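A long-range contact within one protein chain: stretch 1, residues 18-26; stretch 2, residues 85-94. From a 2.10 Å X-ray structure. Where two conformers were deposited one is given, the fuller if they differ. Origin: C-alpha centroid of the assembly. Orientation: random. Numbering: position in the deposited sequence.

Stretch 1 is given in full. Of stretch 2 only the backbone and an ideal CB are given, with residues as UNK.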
# COMPACT_ATOMS: atom_id res chain seq x y z
N SER A 18 -14.78 -4.23 34.52
CA SER A 18 -14.89 -5.42 33.69
C SER A 18 -14.71 -5.14 32.19
O SER A 18 -14.25 -6.00 31.44
CB SER A 18 -16.25 -6.08 33.93
OG SER A 18 -17.30 -5.21 33.57
N ARG A 19 -15.10 -3.94 31.76
CA ARG A 19 -15.00 -3.55 30.35
C ARG A 19 -13.57 -3.17 29.97
O ARG A 19 -12.97 -2.29 30.59
CB ARG A 19 -15.95 -2.39 30.05
CG ARG A 19 -16.10 -2.09 28.58
CD ARG A 19 -17.17 -1.03 28.36
NE ARG A 19 -17.62 -1.00 26.97
CZ ARG A 19 -18.20 0.04 26.39
NH1 ARG A 19 -18.40 1.16 27.08
NH2 ARG A 19 -18.58 -0.03 25.12
N ARG A 20 -13.02 -3.83 28.96
CA ARG A 20 -11.60 -3.69 28.69
C ARG A 20 -11.29 -2.99 27.37
O ARG A 20 -11.99 -3.15 26.36
CB ARG A 20 -10.94 -5.07 28.71
CG ARG A 20 -10.99 -5.72 30.09
CD ARG A 20 -10.76 -7.20 29.96
NE ARG A 20 -10.64 -7.91 31.22
CZ ARG A 20 -9.98 -9.06 31.32
NH1 ARG A 20 -9.39 -9.56 30.24
NH2 ARG A 20 -9.87 -9.68 32.48
N ALA A 21 -10.22 -2.21 27.39
CA ALA A 21 -9.66 -1.65 26.16
C ALA A 21 -8.27 -2.21 25.97
O ALA A 21 -7.59 -2.54 26.95
CB ALA A 21 -9.62 -0.14 26.22
N PHE A 22 -7.85 -2.32 24.71
CA PHE A 22 -6.55 -2.83 24.35
C PHE A 22 -5.89 -1.84 23.40
O PHE A 22 -6.42 -1.54 22.32
CB PHE A 22 -6.69 -4.22 23.72
CG PHE A 22 -5.39 -4.89 23.38
CD1 PHE A 22 -4.52 -5.29 24.38
CD2 PHE A 22 -5.06 -5.16 22.05
CE1 PHE A 22 -3.33 -5.94 24.07
CE2 PHE A 22 -3.86 -5.79 21.73
CZ PHE A 22 -3.00 -6.19 22.74
N VAL A 23 -4.75 -1.29 23.80
CA VAL A 23 -4.08 -0.24 23.04
C VAL A 23 -2.68 -0.66 22.66
O VAL A 23 -1.86 -0.88 23.54
CB VAL A 23 -3.99 1.08 23.83
CG1 VAL A 23 -3.32 2.16 23.00
CG2 VAL A 23 -5.41 1.52 24.32
N THR A 24 -2.39 -0.78 21.37
CA THR A 24 -1.01 -1.05 20.99
C THR A 24 -0.19 0.24 21.10
O THR A 24 -0.69 1.33 20.86
CB THR A 24 -0.91 -1.61 19.57
OG1 THR A 24 -1.38 -0.63 18.63
CG2 THR A 24 -1.72 -2.91 19.45
N GLY A 25 1.09 0.11 21.48
CA GLY A 25 1.94 1.28 21.67
C GLY A 25 1.40 2.15 22.81
O GLY A 25 1.49 3.37 22.76
N LEU A 26 0.83 1.50 23.82
CA LEU A 26 0.19 2.19 24.94
C LEU A 26 1.12 3.17 25.67
O LEU A 26 0.65 4.22 26.13
CB LEU A 26 -0.34 1.16 25.96
CG LEU A 26 -0.97 1.68 27.26
CD1 LEU A 26 -2.06 2.72 26.98
CD2 LEU A 26 -1.54 0.53 28.07
N UNK A 85 -9.05 -9.77 25.85
CA UNK A 85 -10.48 -9.83 25.50
C UNK A 85 -11.13 -8.45 25.35
O UNK A 85 -12.17 -8.19 25.95
CB UNK A 85 -11.24 -10.63 26.57
N UNK A 86 -10.53 -7.56 24.57
CA UNK A 86 -11.03 -6.19 24.61
C UNK A 86 -12.40 -5.99 23.96
O UNK A 86 -12.74 -6.69 23.02
CB UNK A 86 -10.02 -5.27 23.93
N UNK A 87 -13.17 -5.04 24.48
CA UNK A 87 -14.32 -4.54 23.75
C UNK A 87 -13.91 -3.40 22.82
O UNK A 87 -14.53 -3.20 21.78
CB UNK A 87 -15.41 -4.08 24.72
N UNK A 88 -12.88 -2.65 23.19
CA UNK A 88 -12.38 -1.54 22.36
C UNK A 88 -10.89 -1.68 22.09
O UNK A 88 -10.13 -2.04 22.98
CB UNK A 88 -12.66 -0.20 23.04
N UNK A 89 -10.47 -1.41 20.86
CA UNK A 89 -9.07 -1.50 20.50
C UNK A 89 -8.61 -0.19 19.86
O UNK A 89 -9.30 0.35 19.01
CB UNK A 89 -8.83 -2.68 19.55
N UNK A 90 -7.45 0.32 20.28
CA UNK A 90 -6.87 1.46 19.60
C UNK A 90 -5.47 1.07 19.16
O UNK A 90 -4.62 0.74 19.98
CB UNK A 90 -6.85 2.70 20.50
N UNK A 91 -5.24 1.09 17.86
CA UNK A 91 -3.96 0.68 17.31
C UNK A 91 -3.08 1.89 17.05
O UNK A 91 -3.27 2.59 16.06
CB UNK A 91 -4.16 -0.12 16.02
N UNK A 92 -2.13 2.14 17.94
CA UNK A 92 -1.25 3.32 17.85
C UNK A 92 0.18 2.94 17.47
O UNK A 92 0.94 3.79 17.02
CB UNK A 92 -1.24 4.07 19.18
N UNK A 93 0.54 1.68 17.70
CA UNK A 93 1.93 1.24 17.50
C UNK A 93 2.29 1.26 16.02
O UNK A 93 1.60 0.65 15.20
CB UNK A 93 2.14 -0.16 18.07
N UNK A 94 3.38 1.94 15.69
CA UNK A 94 3.87 2.00 14.31
C UNK A 94 5.37 2.27 14.33
O UNK A 94 5.93 2.60 15.38
CB UNK A 94 3.14 3.08 13.51

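Strand 20-24 and the strand ending at position 91 run parallel, their axes 12° apart and 4.7 Å at closest approach; residues bridged in register, such as Ala21 with position 88, place their side chains on the same face.

Position 85 has phi/psi of 49/51, which glycine, asparagine or aspartate tolerate best. Its ideal CB lies 4.2 Å from Arg20 NH1, where an acid would be favourable. The deposited residue is Arg85, whose NH2 sits 3.8 Å from Arg20 NH1, a close approach of like charges; its NH1 is hydrogen-bonded elsewhere in the structure.

At position 86, phi of -71° permits proline. The ideal CB is 3.5 Å from Phe22 CB, so a compact apolar group suits. It is Pro86, which keeps that contact.

Position 87 directs its CB toward stretch 1, 4.4 Å from Arg19 CG, while its N donates to Arg20 O (2.9 Å). The nearby guanidinium invites an acid, though asparagine or glutamine could also accept. Asp87 forms a salt bridge, OD2 to Arg19 NH2 at 3.2 Å, near the guanidinium plane.

Position 88 shares a face with Ala21, with the two CB atoms 4.4 Å apart; alanine or another modest apolar residue would serve. Ala88 is found, and its O accepts from Phe22 N (2.9 Å).

Position 89 lies on the face of Phe22, its ideal CB 3.8 Å from Phe22 O. Extended angles (-127/134) favour beta-branched residues. Val89 places CG2 4.3 Å from Phe22 CB.

Position 90 returns to the Val23 face, its ideal CB 4.3 Å from Val23 CG2, so valine, isoleucine or leucine fits. Val90 packs there, while its N donates to Phe22 O (2.9 Å) and its O accepts from Thr24 N (3.0 Å).

Position 91 has its ideal CB 3.8 Å from Thr24 OG1, so a polar side chain able to donate or accept is indicated: serine, asparagine or histidine. His91 ND1 hydrogen-bonds Thr24 OG1 at 2.7 Å, with the hydroxyl near the ring plane; either could donate.

Position 92 points sideways, within reach of Val23 CG1 (4.8 Å from the ideal CB), which suits a longer apolar chain. Leu92 CD1 comes to 3.6 Å from Val23 CG1.

Position 93 points toward stretch 1, its ideal CB 3.6 Å from both Gly25 N and Thr24 OG1, favouring a small residue. Ala93 complies, and its N donates to Thr24 OG1 (3.1 Å, 171°).

Position 94 finds nothing of stretch 1 within 5.5 Å of its ideal CB, leaving the choice open; it is Ala94.

Stretch 2, residues 85-94: RPDAVVHLAA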
# COMPACT_ATOMS: atom_id res chain seq x y z
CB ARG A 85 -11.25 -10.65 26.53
CG ARG A 85 -10.98 -12.13 26.43
CD ARG A 85 -11.98 -12.96 27.22
NE ARG A 85 -11.89 -12.75 28.67
CZ ARG A 85 -10.91 -13.21 29.44
NH1 ARG A 85 -9.87 -13.88 28.92
NH2 ARG A 85 -10.95 -12.98 30.75
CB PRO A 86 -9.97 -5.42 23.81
CG PRO A 86 -9.51 -6.42 22.81
CD PRO A 86 -9.46 -7.72 23.56
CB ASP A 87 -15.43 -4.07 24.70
CG ASP A 87 -16.74 -3.84 23.98
OD1 ASP A 87 -17.23 -4.78 23.31
OD2 ASP A 87 -17.27 -2.71 24.08
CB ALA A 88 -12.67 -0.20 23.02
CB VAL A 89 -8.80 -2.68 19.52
CG1 VAL A 89 -7.35 -2.70 19.06
CG2 VAL A 89 -9.18 -4.01 20.16
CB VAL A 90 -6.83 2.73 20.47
CG1 VAL A 90 -6.31 3.93 19.63
CG2 VAL A 90 -8.20 3.05 21.00
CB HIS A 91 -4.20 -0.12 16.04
CG HIS A 91 -2.94 -0.57 15.35
ND1 HIS A 91 -1.86 -1.08 16.03
CD2 HIS A 91 -2.63 -0.60 14.03
CE1 HIS A 91 -0.92 -1.41 15.15
NE2 HIS A 91 -1.36 -1.13 13.94
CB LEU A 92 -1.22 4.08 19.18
CG LEU A 92 -2.59 4.55 19.69
CD1 LEU A 92 -2.48 5.13 21.10
CD2 LEU A 92 -3.22 5.56 18.72
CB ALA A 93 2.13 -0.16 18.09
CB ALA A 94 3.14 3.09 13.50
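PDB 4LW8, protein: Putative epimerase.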